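Side-chain contacts in putative flavoprotein (PDB 4ICI), which binds flavin mononucleotide in a flavodoxin-like fold and probably serves in electron transfer or redox chemistry: residues A[93-96]-A[102-105]; A[16-21]-A[121-126]; A[108-113]-A[143-148]; A[54-59]-A[96-101]. All coordinates share one frame; numbering follows the deposited sequence. Where two conformers were deposited one is given.

In the fold
From the N terminus, strand 16-20 lies second from one edge of a five-stranded parallel sheet, and contact 2 joins it to strand 119-125 across the intervening strand 90-96, closing a loop of about a hundred residues. Inside that loop lie contact 4, which brings residues 54-59 up to the flavin-binding segment 96-101, and contact 1, where the end of strand 90-96 meets the start of helix 104-112. These two share Pro96. Contact 3 opens later, on the same helix, and reaches residues 143-148 at the sheet's edge, so its segments alternate with those of contact 2. Contacts 1, 2 and 4 touch the flavin nucleotide; contact 3 lies away from it.

Contact 1. Residues A[93-96]-A[102-105]. With FMN (flavin mononucleotide), chain B.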
# COMPACT_ATOMS: atom_id res chain seq x y z
N ILE A 93 3.73 1.91 1.80
CA ILE A 93 2.98 0.88 1.10
C ILE A 93 1.54 1.36 0.92
O ILE A 93 0.80 1.51 1.89
CB ILE A 93 2.95 -0.44 1.86
CG1 ILE A 93 4.36 -0.93 2.15
CG2 ILE A 93 2.17 -1.47 1.07
CD1 ILE A 93 4.45 -2.24 2.99
N GLY A 94 1.16 1.67 -0.33
CA GLY A 94 -0.12 2.22 -0.63
C GLY A 94 -1.06 1.28 -1.34
O GLY A 94 -0.66 0.39 -2.11
N TYR A 95 -2.35 1.49 -1.10
CA TYR A 95 -3.40 0.61 -1.63
C TYR A 95 -4.75 1.30 -1.60
O TYR A 95 -5.01 2.15 -0.76
CB TYR A 95 -3.45 -0.73 -0.85
CG TYR A 95 -3.46 -0.58 0.66
CD1 TYR A 95 -2.27 -0.50 1.38
CD2 TYR A 95 -4.63 -0.47 1.35
CE1 TYR A 95 -2.29 -0.32 2.76
CE2 TYR A 95 -4.66 -0.30 2.72
CZ TYR A 95 -3.49 -0.23 3.42
OH TYR A 95 -3.48 -0.03 4.80
N PRO A 96 -5.67 0.84 -2.45
CA PRO A 96 -7.07 1.14 -2.26
C PRO A 96 -7.63 0.30 -1.12
O PRO A 96 -7.22 -0.85 -0.94
CB PRO A 96 -7.70 0.70 -3.57
CG PRO A 96 -6.83 -0.44 -4.04
CD PRO A 96 -5.44 -0.07 -3.58
N ALA A 102 -6.49 -4.04 3.29
CA ALA A 102 -5.56 -4.01 2.16
C ALA A 102 -5.89 -5.15 1.19
O ALA A 102 -6.13 -6.28 1.61
CB ALA A 102 -4.13 -4.16 2.63
N PRO A 103 -5.87 -4.87 -0.12
CA PRO A 103 -5.91 -5.96 -1.10
C PRO A 103 -4.84 -7.00 -0.83
O PRO A 103 -3.73 -6.66 -0.37
CB PRO A 103 -5.69 -5.24 -2.43
CG PRO A 103 -6.16 -3.82 -2.19
CD PRO A 103 -5.76 -3.55 -0.76
N ARG A 104 -5.15 -8.26 -1.12
CA ARG A 104 -4.22 -9.34 -0.81
C ARG A 104 -2.88 -9.26 -1.53
O ARG A 104 -1.90 -9.81 -1.05
CB ARG A 104 -4.87 -10.69 -1.02
CG ARG A 104 -6.22 -10.94 -0.33
CD ARG A 104 -6.24 -10.69 1.11
NE ARG A 104 -7.50 -11.11 1.72
CZ ARG A 104 -7.83 -10.89 2.99
NH1 ARG A 104 -6.98 -10.25 3.79
NH2 ARG A 104 -8.96 -11.39 3.47
N ILE A 105 -2.83 -8.54 -2.65
CA ILE A 105 -1.53 -8.34 -3.30
C ILE A 105 -0.54 -7.57 -2.43
O ILE A 105 0.66 -7.70 -2.58
CB ILE A 105 -1.70 -7.69 -4.71
CG1 ILE A 105 -0.47 -7.94 -5.61
CG2 ILE A 105 -2.07 -6.20 -4.57
CD1 ILE A 105 -0.68 -7.56 -7.06
N1 FMN B . -14.06 2.13 -0.39
C2 FMN B . -14.31 2.30 0.95
O2 FMN B . -14.42 3.44 1.39
N3 FMN B . -14.46 1.19 1.76
C4 FMN B . -14.40 -0.11 1.29
O4 FMN B . -14.49 -1.03 2.12
C4A FMN B . -14.18 -0.28 -0.09
N5 FMN B . -14.13 -1.58 -0.65
C5A FMN B . -13.87 -1.70 -2.02
C6 FMN B . -13.78 -2.97 -2.59
C7 FMN B . -13.51 -3.12 -3.93
C7M FMN B . -13.37 -4.50 -4.52
C8 FMN B . -13.30 -2.02 -4.73
C8M FMN B . -13.01 -2.19 -6.21
C9 FMN B . -13.39 -0.75 -4.18
C9A FMN B . -13.66 -0.57 -2.81
N10 FMN B . -13.74 0.71 -2.23
C10 FMN B . -13.99 0.85 -0.89
C1' FMN B . -13.47 1.93 -3.08
C2' FMN B . -11.93 2.09 -3.25
O2' FMN B . -11.21 2.04 -2.04
C3' FMN B . -11.57 3.46 -3.87
O3' FMN B . -12.41 3.72 -5.04
C4' FMN B . -10.05 3.62 -4.18
O4' FMN B . -9.81 5.00 -4.32
C5' FMN B . -9.71 2.93 -5.56
O5' FMN B . -8.33 3.13 -5.73
P FMN B . -7.57 2.75 -7.09
O1P FMN B . -8.18 3.68 -8.15
O2P FMN B . -6.14 2.90 -6.87
O3P FMN B . -7.82 1.29 -7.45
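Ala102 sets its methyl squarely over one face of the Tyr95 ring: CB of Ala102 stands 3.9 Å from the ring centroid, only 9° off the normal, a CH-pi contact of nearly ideal geometry. The ring can lie there because CG of Tyr95 sits between the backbone N and the carbonyl carbon (chi1 48°). Pro103 meets the same residue differently, its CD lying 3.6 Å from Tyr95 CB and approaching the ring obliquely. It also leans on Pro96, where the two pyrrolidine rings touch at an angle, CG of Pro96 being 3.9 Å from CG of Pro103; CD of Pro103 comes within 3.1 Å of Pro96 O. Pro96 also touches the cofactor, its CB 3.3 Å from O5' of the flavin nucleotide. At its other end Tyr95 is hydrogen-bonded through OH to Ser134 of helix 132-141. A leucine in place of Tyr95 would probably forfeit the flat face beneath the Ala102 methyl and leave Ser134 without this hydroxyl partner. The contact lies at the C-terminal end of strand 90-96, from which a loop leads into helix 104-112 of a beta-alpha-beta unit, the edge at which flavodoxin-like folds bind their flavin.

Contact 2. Residues A[16-21]-A[121-126]; sequences ILVAYF and VPFATS. With FMN (flavin mononucleotide), chain B; EDO (1,2-ethanediol), chain G.
In the parallel sheet of this flavodoxin-like fold, strands 16-20 and 119-125 are next-but-one neighbours, and Phe123 of the second reaches over to Val18 and Tyr20 of the first. The strand between them, 90-96, keeps their short axes 8.9 Å apart at closest approach, too far for direct backbone pairing, and the accumulated twist turns their directions by 46°. Every contact between the two segments is made by the Phe123 ring, which passes over the intervening strand. Its CG lies between the backbone N and the carbonyl carbon (chi1 69°), a setting that carries the far end of the ring toward the first strand. There CZ of Phe123 packs 3.6 Å from CG1 of Val18, the two side chains crossing at about a right angle, while Tyr20 offers only its CB, 4.1 Å from the same CZ. The carbonyl of Ala19 lies close by, its O 3.9 Å from Phe123 CE1. Gly94 on the intervening strand has no side chain to obstruct this reach; its backbone N pairs with Ala19 O. As in other flavodoxins, the C-terminal ends of the strands open onto the cofactor. Two residues beyond Phe123, Thr125 OG1 is hydrogen-bonded to O4' of the flavin nucleotide's ribityl chain at 2.7 Å, and also to Thr27 OG1. Ser126 follows, its CA 3.3 Å from O2' of the same chain. The Tyr20 ring leads away from Phe123 toward helix 26-38, its edge turned to a 1,2-ethanediol that probably came from the crystallisation liquor.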
# COMPACT_ATOMS: atom_id res chain seq x y z
N ILE A 16 14.04 6.51 0.41
CA ILE A 16 12.60 6.28 0.54
C ILE A 16 12.04 5.62 -0.72
O ILE A 16 12.31 6.08 -1.84
CB ILE A 16 11.82 7.61 0.80
CG1 ILE A 16 12.35 8.28 2.06
CG2 ILE A 16 10.30 7.35 0.84
CD1 ILE A 16 11.65 9.60 2.38
N LEU A 17 11.30 4.54 -0.52
CA LEU A 17 10.49 3.92 -1.54
C LEU A 17 9.02 4.10 -1.25
O LEU A 17 8.59 3.95 -0.08
CB LEU A 17 10.78 2.42 -1.60
CG LEU A 17 10.08 1.61 -2.69
CD1 LEU A 17 10.54 2.07 -4.09
CD2 LEU A 17 10.30 0.12 -2.47
N VAL A 18 8.27 4.45 -2.29
CA VAL A 18 6.82 4.50 -2.27
C VAL A 18 6.33 3.34 -3.14
O VAL A 18 6.31 3.45 -4.37
CB VAL A 18 6.26 5.88 -2.70
CG1 VAL A 18 4.75 5.92 -2.67
CG2 VAL A 18 6.89 7.03 -1.88
N ALA A 19 5.97 2.25 -2.49
CA ALA A 19 5.39 1.08 -3.16
C ALA A 19 3.88 1.22 -3.12
O ALA A 19 3.33 1.66 -2.11
CB ALA A 19 5.86 -0.23 -2.47
N TYR A 20 3.21 0.84 -4.21
CA TYR A 20 1.77 0.97 -4.22
C TYR A 20 1.11 0.03 -5.20
O TYR A 20 1.69 -0.26 -6.26
CB TYR A 20 1.34 2.43 -4.51
CG TYR A 20 1.65 2.84 -5.92
CD1 TYR A 20 2.92 3.28 -6.29
CD2 TYR A 20 0.70 2.69 -6.91
CE1 TYR A 20 3.20 3.62 -7.61
CE2 TYR A 20 0.97 3.01 -8.20
CZ TYR A 20 2.23 3.48 -8.55
OH TYR A 20 2.50 3.81 -9.88
N PHE A 21 -0.09 -0.38 -4.84
CA PHE A 21 -1.00 -1.05 -5.75
C PHE A 21 -2.15 -0.09 -6.07
O PHE A 21 -2.68 0.60 -5.19
CB PHE A 21 -1.55 -2.32 -5.07
CG PHE A 21 -2.71 -2.97 -5.81
CD1 PHE A 21 -2.55 -3.44 -7.09
CD2 PHE A 21 -3.92 -3.11 -5.20
CE1 PHE A 21 -3.60 -4.00 -7.76
CE2 PHE A 21 -4.97 -3.69 -5.86
CZ PHE A 21 -4.81 -4.14 -7.15
N VAL A 121 5.27 2.20 6.35
CA VAL A 121 4.19 3.16 6.59
C VAL A 121 3.09 2.95 5.53
O VAL A 121 3.36 3.09 4.35
CB VAL A 121 4.69 4.62 6.51
CG1 VAL A 121 3.58 5.56 7.04
CG2 VAL A 121 6.04 4.83 7.24
N PRO A 122 1.88 2.57 5.96
CA PRO A 122 0.82 2.40 4.96
C PRO A 122 0.22 3.74 4.54
O PRO A 122 0.25 4.71 5.29
CB PRO A 122 -0.22 1.55 5.70
CG PRO A 122 -0.08 1.99 7.14
CD PRO A 122 1.38 2.35 7.33
N PHE A 123 -0.37 3.76 3.37
CA PHE A 123 -1.25 4.84 2.95
C PHE A 123 -2.31 4.29 2.05
O PHE A 123 -2.17 3.18 1.52
CB PHE A 123 -0.46 6.00 2.30
CG PHE A 123 0.16 5.69 0.96
CD1 PHE A 123 1.39 5.08 0.87
CD2 PHE A 123 -0.46 6.10 -0.21
CE1 PHE A 123 1.99 4.82 -0.36
CE2 PHE A 123 0.14 5.88 -1.44
CZ PHE A 123 1.37 5.25 -1.50
N ALA A 124 -3.39 5.04 1.84
CA ALA A 124 -4.52 4.49 1.11
C ALA A 124 -5.36 5.54 0.46
O ALA A 124 -5.28 6.73 0.81
CB ALA A 124 -5.39 3.61 2.05
N THR A 125 -6.16 5.09 -0.50
CA THR A 125 -7.32 5.84 -0.96
C THR A 125 -8.56 4.98 -0.77
O THR A 125 -8.47 3.76 -0.62
CB THR A 125 -7.19 6.32 -2.43
OG1 THR A 125 -7.26 5.23 -3.34
CG2 THR A 125 -5.92 7.14 -2.66
N SER A 126 -9.74 5.62 -0.74
CA SER A 126 -10.99 4.90 -0.45
C SER A 126 -12.17 5.71 -0.92
O SER A 126 -12.04 6.90 -1.27
CB SER A 126 -11.16 4.65 1.04
OG SER A 126 -11.55 5.83 1.72
N1 FMN B . -14.06 2.13 -0.39
C2 FMN B . -14.31 2.30 0.95
O2 FMN B . -14.42 3.44 1.39
N3 FMN B . -14.46 1.19 1.76
C4 FMN B . -14.40 -0.11 1.29
O4 FMN B . -14.49 -1.03 2.12
C4A FMN B . -14.18 -0.28 -0.09
N5 FMN B . -14.13 -1.58 -0.65
C5A FMN B . -13.87 -1.70 -2.02
C6 FMN B . -13.78 -2.97 -2.59
C7 FMN B . -13.51 -3.12 -3.93
C7M FMN B . -13.37 -4.50 -4.52
C8 FMN B . -13.30 -2.02 -4.73
C8M FMN B . -13.01 -2.19 -6.21
C9 FMN B . -13.39 -0.75 -4.18
C9A FMN B . -13.66 -0.57 -2.81
N10 FMN B . -13.74 0.71 -2.23
C10 FMN B . -13.99 0.85 -0.89
C1' FMN B . -13.47 1.93 -3.08
C2' FMN B . -11.93 2.09 -3.25
O2' FMN B . -11.21 2.04 -2.04
C3' FMN B . -11.57 3.46 -3.87
O3' FMN B . -12.41 3.72 -5.04
C4' FMN B . -10.05 3.62 -4.18
O4' FMN B . -9.81 5.00 -4.32
C5' FMN B . -9.71 2.93 -5.56
O5' FMN B . -8.33 3.13 -5.73
P FMN B . -7.57 2.75 -7.09
O1P FMN B . -8.18 3.68 -8.15
O2P FMN B . -6.14 2.90 -6.87
O3P FMN B . -7.82 1.29 -7.45
C1 EDO G . 0.19 2.89 -11.51
O1 EDO G . 1.52 3.05 -12.00
C2 EDO G . -1.02 3.09 -12.45
O2 EDO G . -1.35 4.45 -12.89

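Contact 3. Residues A[108-113]-A[143-148]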
# COMPACT_ATOMS: atom_id res chain seq x y z
N THR A 108 1.17 -10.23 -0.71
CA THR A 108 2.18 -10.81 -1.61
C THR A 108 3.45 -9.94 -1.62
O THR A 108 4.57 -10.47 -1.52
CB THR A 108 1.67 -10.94 -3.04
OG1 THR A 108 0.37 -11.55 -3.00
CG2 THR A 108 2.65 -11.73 -3.91
N PHE A 109 3.28 -8.63 -1.68
CA PHE A 109 4.40 -7.72 -1.66
C PHE A 109 5.24 -7.84 -0.38
O PHE A 109 6.48 -8.02 -0.44
CB PHE A 109 3.94 -6.26 -1.82
CG PHE A 109 5.04 -5.28 -1.59
CD1 PHE A 109 6.06 -5.13 -2.51
CD2 PHE A 109 5.07 -4.48 -0.42
CE1 PHE A 109 7.11 -4.25 -2.28
CE2 PHE A 109 6.12 -3.62 -0.21
CZ PHE A 109 7.12 -3.51 -1.13
N ILE A 110 4.57 -7.76 0.76
CA ILE A 110 5.26 -7.77 2.06
C ILE A 110 6.01 -9.10 2.23
O ILE A 110 7.15 -9.11 2.70
CB ILE A 110 4.29 -7.52 3.21
CG1 ILE A 110 3.81 -6.07 3.19
CG2 ILE A 110 4.93 -7.86 4.59
CD1 ILE A 110 2.59 -5.83 4.04
N GLU A 111 5.38 -10.21 1.85
CA GLU A 111 5.97 -11.51 2.07
C GLU A 111 7.11 -11.84 1.09
O GLU A 111 7.95 -12.74 1.35
CB GLU A 111 4.88 -12.59 2.06
CG GLU A 111 3.97 -12.46 3.24
CD GLU A 111 2.78 -13.39 3.23
OE1 GLU A 111 2.72 -14.30 2.36
OE2 GLU A 111 1.92 -13.20 4.12
N GLY A 112 7.18 -11.11 -0.00
CA GLY A 112 8.19 -11.35 -1.02
C GLY A 112 9.38 -10.41 -0.99
O GLY A 112 10.31 -10.58 -1.79
N HIS A 113 9.35 -9.40 -0.13
CA HIS A 113 10.42 -8.42 -0.00
C HIS A 113 10.87 -8.38 1.46
O HIS A 113 10.03 -8.31 2.34
CB HIS A 113 9.93 -7.05 -0.46
CG HIS A 113 9.63 -6.95 -1.93
ND1 HIS A 113 8.47 -7.45 -2.49
CD2 HIS A 113 10.33 -6.40 -2.95
CE1 HIS A 113 8.48 -7.21 -3.79
NE2 HIS A 113 9.60 -6.58 -4.09
N PRO A 143 3.85 -8.43 12.66
CA PRO A 143 4.20 -7.66 13.86
C PRO A 143 5.69 -7.43 14.06
O PRO A 143 6.06 -6.56 14.87
CB PRO A 143 3.64 -8.53 15.00
CG PRO A 143 3.73 -9.90 14.46
CD PRO A 143 3.24 -9.70 13.04
N ASP A 144 6.53 -8.16 13.33
CA ASP A 144 7.98 -7.97 13.42
C ASP A 144 8.46 -6.75 12.68
O ASP A 144 9.57 -6.31 12.90
CB ASP A 144 8.75 -9.18 12.90
CG ASP A 144 8.59 -10.39 13.74
OD1 ASP A 144 8.67 -10.33 14.97
OD2 ASP A 144 8.39 -11.47 13.15
N LEU A 145 7.63 -6.19 11.79
CA LEU A 145 8.01 -4.97 11.09
C LEU A 145 7.85 -3.73 11.93
O LEU A 145 7.03 -3.68 12.85
CB LEU A 145 7.21 -4.82 9.78
CG LEU A 145 7.33 -6.01 8.82
CD1 LEU A 145 6.52 -5.73 7.53
CD2 LEU A 145 8.80 -6.31 8.50
N ASN A 146 8.61 -2.70 11.56
CA ASN A 146 8.55 -1.40 12.25
C ASN A 146 7.50 -0.49 11.60
O ASN A 146 7.81 0.35 10.76
CB ASN A 146 9.90 -0.72 12.31
CG ASN A 146 9.84 0.60 13.05
OD1 ASN A 146 9.02 0.76 13.94
ND2 ASN A 146 10.70 1.56 12.66
N TRP A 147 6.25 -0.71 11.97
CA TRP A 147 5.12 0.03 11.41
C TRP A 147 4.96 1.37 12.06
O TRP A 147 5.03 1.49 13.28
CB TRP A 147 3.83 -0.74 11.62
CG TRP A 147 3.73 -2.02 10.84
CD1 TRP A 147 3.94 -3.28 11.30
CD2 TRP A 147 3.29 -2.15 9.49
NE1 TRP A 147 3.72 -4.18 10.31
CE2 TRP A 147 3.32 -3.52 9.18
CE3 TRP A 147 2.93 -1.24 8.49
CZ2 TRP A 147 2.95 -4.00 7.92
CZ3 TRP A 147 2.57 -1.72 7.25
CH2 TRP A 147 2.58 -3.08 6.98
N LYS A 148 4.71 2.38 11.24
CA LYS A 148 4.28 3.69 11.72
C LYS A 148 2.91 3.98 11.20
O LYS A 148 2.43 3.30 10.30
CB LYS A 148 5.29 4.77 11.34
CG LYS A 148 6.68 4.64 12.01
CD LYS A 148 7.59 5.85 11.76
CE LYS A 148 8.84 5.84 12.68
NZ LYS A 148 9.72 7.06 12.50
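Leu145 is the first residue of 143-148 to meet helix 104-112, its CD1 methyl lying 4.0 Å from CG2 of Ile110. With CG anti to the carbonyl carbon (chi1 -56°), the leucine side chain extends toward the helix and crosses that of Ile110 obliquely. Next comes Asn146, the centre of an inverse gamma turn; its backbone pairs with Val120, bringing the chain into the sheet as one of its two outermost strands, 146-152. The side chains of Trp147 and Ile110 then come at each other from opposite directions. The meeting is edge-on: CD1 of Ile110 lies near the plane of the indole, 4.0 Å from CH2, so the methyl touches the rim of the six-membered ring and not its face. The two branches of the isoleucine thus divide the work, CG2 taking the leucine and the longer arm the tryptophan. In the doubly wound alpha/beta layout of flavodoxins this is where a helix lying against one side of the sheet is met by residues at the start of the sheet's edge strand. Leu138 of helix 132-141 touches both Ile110 and Trp147, and the indole NE1 is hydrogen-bonded to Tyr142 O, which restrains the turn of the ring. On the helix side, Phe109 O accepts from Gly112 N and from His113 ND1, the latter at 2.9 Å. With this bond the imidazole lies with one face over CE1 of Phe109.

Contact 4. Residues A[54-59]-A[96-101]. With FMN (flavin mononucleotide), chain B.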
# COMPACT_ATOMS: atom_id res chain seq x y z
N ALA A 54 -14.79 -6.19 -14.23
CA ALA A 54 -15.55 -7.30 -13.67
C ALA A 54 -14.90 -7.83 -12.39
O ALA A 54 -15.60 -8.14 -11.42
CB ALA A 54 -15.68 -8.43 -14.71
N ASP A 55 -13.58 -7.95 -12.40
CA ASP A 55 -12.85 -8.40 -11.23
C ASP A 55 -13.14 -7.53 -10.01
O ASP A 55 -13.10 -8.02 -8.88
CB ASP A 55 -11.34 -8.37 -11.46
CG ASP A 55 -10.82 -9.45 -12.41
OD1 ASP A 55 -11.52 -10.45 -12.69
OD2 ASP A 55 -9.65 -9.29 -12.79
N LEU A 56 -13.34 -6.23 -10.26
CA LEU A 56 -13.54 -5.23 -9.21
C LEU A 56 -15.00 -5.02 -8.79
O LEU A 56 -15.30 -4.12 -8.01
CB LEU A 56 -12.93 -3.91 -9.68
CG LEU A 56 -11.43 -3.96 -9.99
CD1 LEU A 56 -10.93 -2.66 -10.73
CD2 LEU A 56 -10.58 -4.26 -8.75
N ASP A 57 -15.89 -5.89 -9.25
CA ASP A 57 -17.31 -5.74 -8.96
C ASP A 57 -17.60 -6.28 -7.56
O ASP A 57 -17.79 -7.48 -7.35
CB ASP A 57 -18.17 -6.44 -10.01
CG ASP A 57 -19.67 -6.17 -9.83
OD1 ASP A 57 -20.03 -5.52 -8.82
OD2 ASP A 57 -20.47 -6.63 -10.69
N TRP A 58 -17.67 -5.35 -6.60
CA TRP A 58 -17.97 -5.72 -5.21
C TRP A 58 -19.41 -6.15 -4.96
O TRP A 58 -19.71 -6.64 -3.88
CB TRP A 58 -17.59 -4.57 -4.25
CG TRP A 58 -18.37 -3.35 -4.48
CD1 TRP A 58 -19.70 -3.14 -4.16
CD2 TRP A 58 -17.91 -2.15 -5.09
NE1 TRP A 58 -20.08 -1.88 -4.55
CE2 TRP A 58 -19.00 -1.24 -5.10
CE3 TRP A 58 -16.69 -1.73 -5.59
CZ2 TRP A 58 -18.90 0.05 -5.63
CZ3 TRP A 58 -16.58 -0.45 -6.11
CH2 TRP A 58 -17.68 0.43 -6.12
N ASN A 59 -20.26 -6.01 -5.97
CA ASN A 59 -21.66 -6.48 -5.88
C ASN A 59 -21.81 -7.93 -6.35
O ASN A 59 -22.90 -8.52 -6.26
CB ASN A 59 -22.59 -5.55 -6.67
CG ASN A 59 -22.86 -4.24 -5.95
OD1 ASN A 59 -23.12 -4.23 -4.74
ND2 ASN A 59 -22.76 -3.12 -6.68
N PRO A 96 -5.67 0.84 -2.45
CA PRO A 96 -7.07 1.14 -2.26
C PRO A 96 -7.63 0.30 -1.12
O PRO A 96 -7.22 -0.85 -0.94
CB PRO A 96 -7.70 0.70 -3.57
CG PRO A 96 -6.83 -0.44 -4.04
CD PRO A 96 -5.44 -0.07 -3.58
N ILE A 97 -8.55 0.84 -0.35
CA ILE A 97 -9.27 0.06 0.68
C ILE A 97 -10.28 -0.84 -0.01
O ILE A 97 -11.11 -0.35 -0.75
CB ILE A 97 -10.06 0.97 1.65
CG1 ILE A 97 -9.14 1.93 2.42
CG2 ILE A 97 -10.95 0.13 2.62
CD1 ILE A 97 -7.99 1.24 3.19
N TRP A 98 -10.19 -2.15 0.20
CA TRP A 98 -11.14 -3.14 -0.30
C TRP A 98 -11.75 -3.88 0.89
O TRP A 98 -11.04 -4.55 1.63
CB TRP A 98 -10.47 -4.15 -1.22
CG TRP A 98 -10.11 -3.69 -2.58
CD1 TRP A 98 -10.20 -2.41 -3.10
CD2 TRP A 98 -9.51 -4.48 -3.61
NE1 TRP A 98 -9.73 -2.39 -4.39
CE2 TRP A 98 -9.29 -3.64 -4.72
CE3 TRP A 98 -9.14 -5.83 -3.70
CZ2 TRP A 98 -8.74 -4.10 -5.91
CZ3 TRP A 98 -8.60 -6.26 -4.90
CH2 TRP A 98 -8.40 -5.39 -5.99
N TRP A 99 -13.06 -3.70 1.09
CA TRP A 99 -13.75 -4.31 2.22
C TRP A 99 -13.03 -4.03 3.55
O TRP A 99 -12.86 -4.90 4.40
CB TRP A 99 -13.91 -5.81 1.98
CG TRP A 99 -14.76 -6.12 0.78
CD1 TRP A 99 -14.33 -6.38 -0.51
CD2 TRP A 99 -16.20 -6.13 0.74
NE1 TRP A 99 -15.42 -6.56 -1.33
CE2 TRP A 99 -16.57 -6.42 -0.59
CE3 TRP A 99 -17.19 -5.94 1.69
CZ2 TRP A 99 -17.91 -6.51 -0.99
CZ3 TRP A 99 -18.53 -6.03 1.29
CH2 TRP A 99 -18.87 -6.31 -0.04
N ASP A 100 -12.63 -2.77 3.73
CA ASP A 100 -11.96 -2.27 4.94
C ASP A 100 -10.59 -2.91 5.20
O ASP A 100 -10.09 -2.86 6.34
CB ASP A 100 -12.88 -2.41 6.17
CG ASP A 100 -12.74 -1.28 7.18
OD1 ASP A 100 -12.05 -0.25 6.91
OD2 ASP A 100 -13.32 -1.48 8.28
N LEU A 101 -9.99 -3.47 4.15
CA LEU A 101 -8.71 -4.14 4.25
C LEU A 101 -7.76 -3.71 3.13
O LEU A 101 -8.18 -3.13 2.13
CB LEU A 101 -8.90 -5.67 4.15
CG LEU A 101 -9.66 -6.35 5.29
CD1 LEU A 101 -10.07 -7.78 4.83
CD2 LEU A 101 -8.83 -6.36 6.58
N1 FMN B . -14.06 2.13 -0.39
C2 FMN B . -14.31 2.30 0.95
O2 FMN B . -14.42 3.44 1.39
N3 FMN B . -14.46 1.19 1.76
C4 FMN B . -14.40 -0.11 1.29
O4 FMN B . -14.49 -1.03 2.12
C4A FMN B . -14.18 -0.28 -0.09
N5 FMN B . -14.13 -1.58 -0.65
C5A FMN B . -13.87 -1.70 -2.02
C6 FMN B . -13.78 -2.97 -2.59
C7 FMN B . -13.51 -3.12 -3.93
C7M FMN B . -13.37 -4.50 -4.52
C8 FMN B . -13.30 -2.02 -4.73
C8M FMN B . -13.01 -2.19 -6.21
C9 FMN B . -13.39 -0.75 -4.18
C9A FMN B . -13.66 -0.57 -2.81
N10 FMN B . -13.74 0.71 -2.23
C10 FMN B . -13.99 0.85 -0.89
C1' FMN B . -13.47 1.93 -3.08
C2' FMN B . -11.93 2.09 -3.25
O2' FMN B . -11.21 2.04 -2.04
C3' FMN B . -11.57 3.46 -3.87
O3' FMN B . -12.41 3.72 -5.04
C4' FMN B . -10.05 3.62 -4.18
O4' FMN B . -9.81 5.00 -4.32
C5' FMN B . -9.71 2.93 -5.56
O5' FMN B . -8.33 3.13 -5.73
P FMN B . -7.57 2.75 -7.09
O1P FMN B . -8.18 3.68 -8.15
O2P FMN B . -6.14 2.90 -6.87
O3P FMN B . -7.82 1.29 -7.45
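Trp99 and Trp58 have the most surface buried here, followed by Leu56 with Trp98. The edge of the Trp99 indole faces the backbone of Trp58: CZ2 of Trp99 lies 3.4 Å from Trp58 O, which sits in the indole plane, and 3.8 Å from Trp58 CB. The ring of Trp58 itself leads away to the flavin, bringing CE3 within 3.5 Å of C8 of the cofactor. CD2 of Leu56 packs 3.4 Å from CZ2 of Trp98, the two side chains crossing at a slant. Over one face of the Trp98 indole lies the dimethylbenzene end of the flavin, methyl C7M displaced toward the rim. An alanine in place of Trp98 would probably take this indole away from both that methyl and Leu56 CD2, leaving the flavin's dimethyl end less firmly held. Backbone atoms grip the flavin at N5 and O4: in the type I' turn from Trp98 to Leu101, Trp99 N donates to flavin N5 (2.9 Å, 160°) and Asp100 N to O4 (3.0 Å). O2' of the ribityl chain donates to Ile97 O. Asp57 OD1 accepts from Asn59 N in an Asx turn that shapes the other loop. The two loops sit beyond the C-terminal ends of strands 41-44 and 90-96, leading into helices 64-70 and 104-112 respectively, with Met69 of the former helix touching both Trp98 and Trp99.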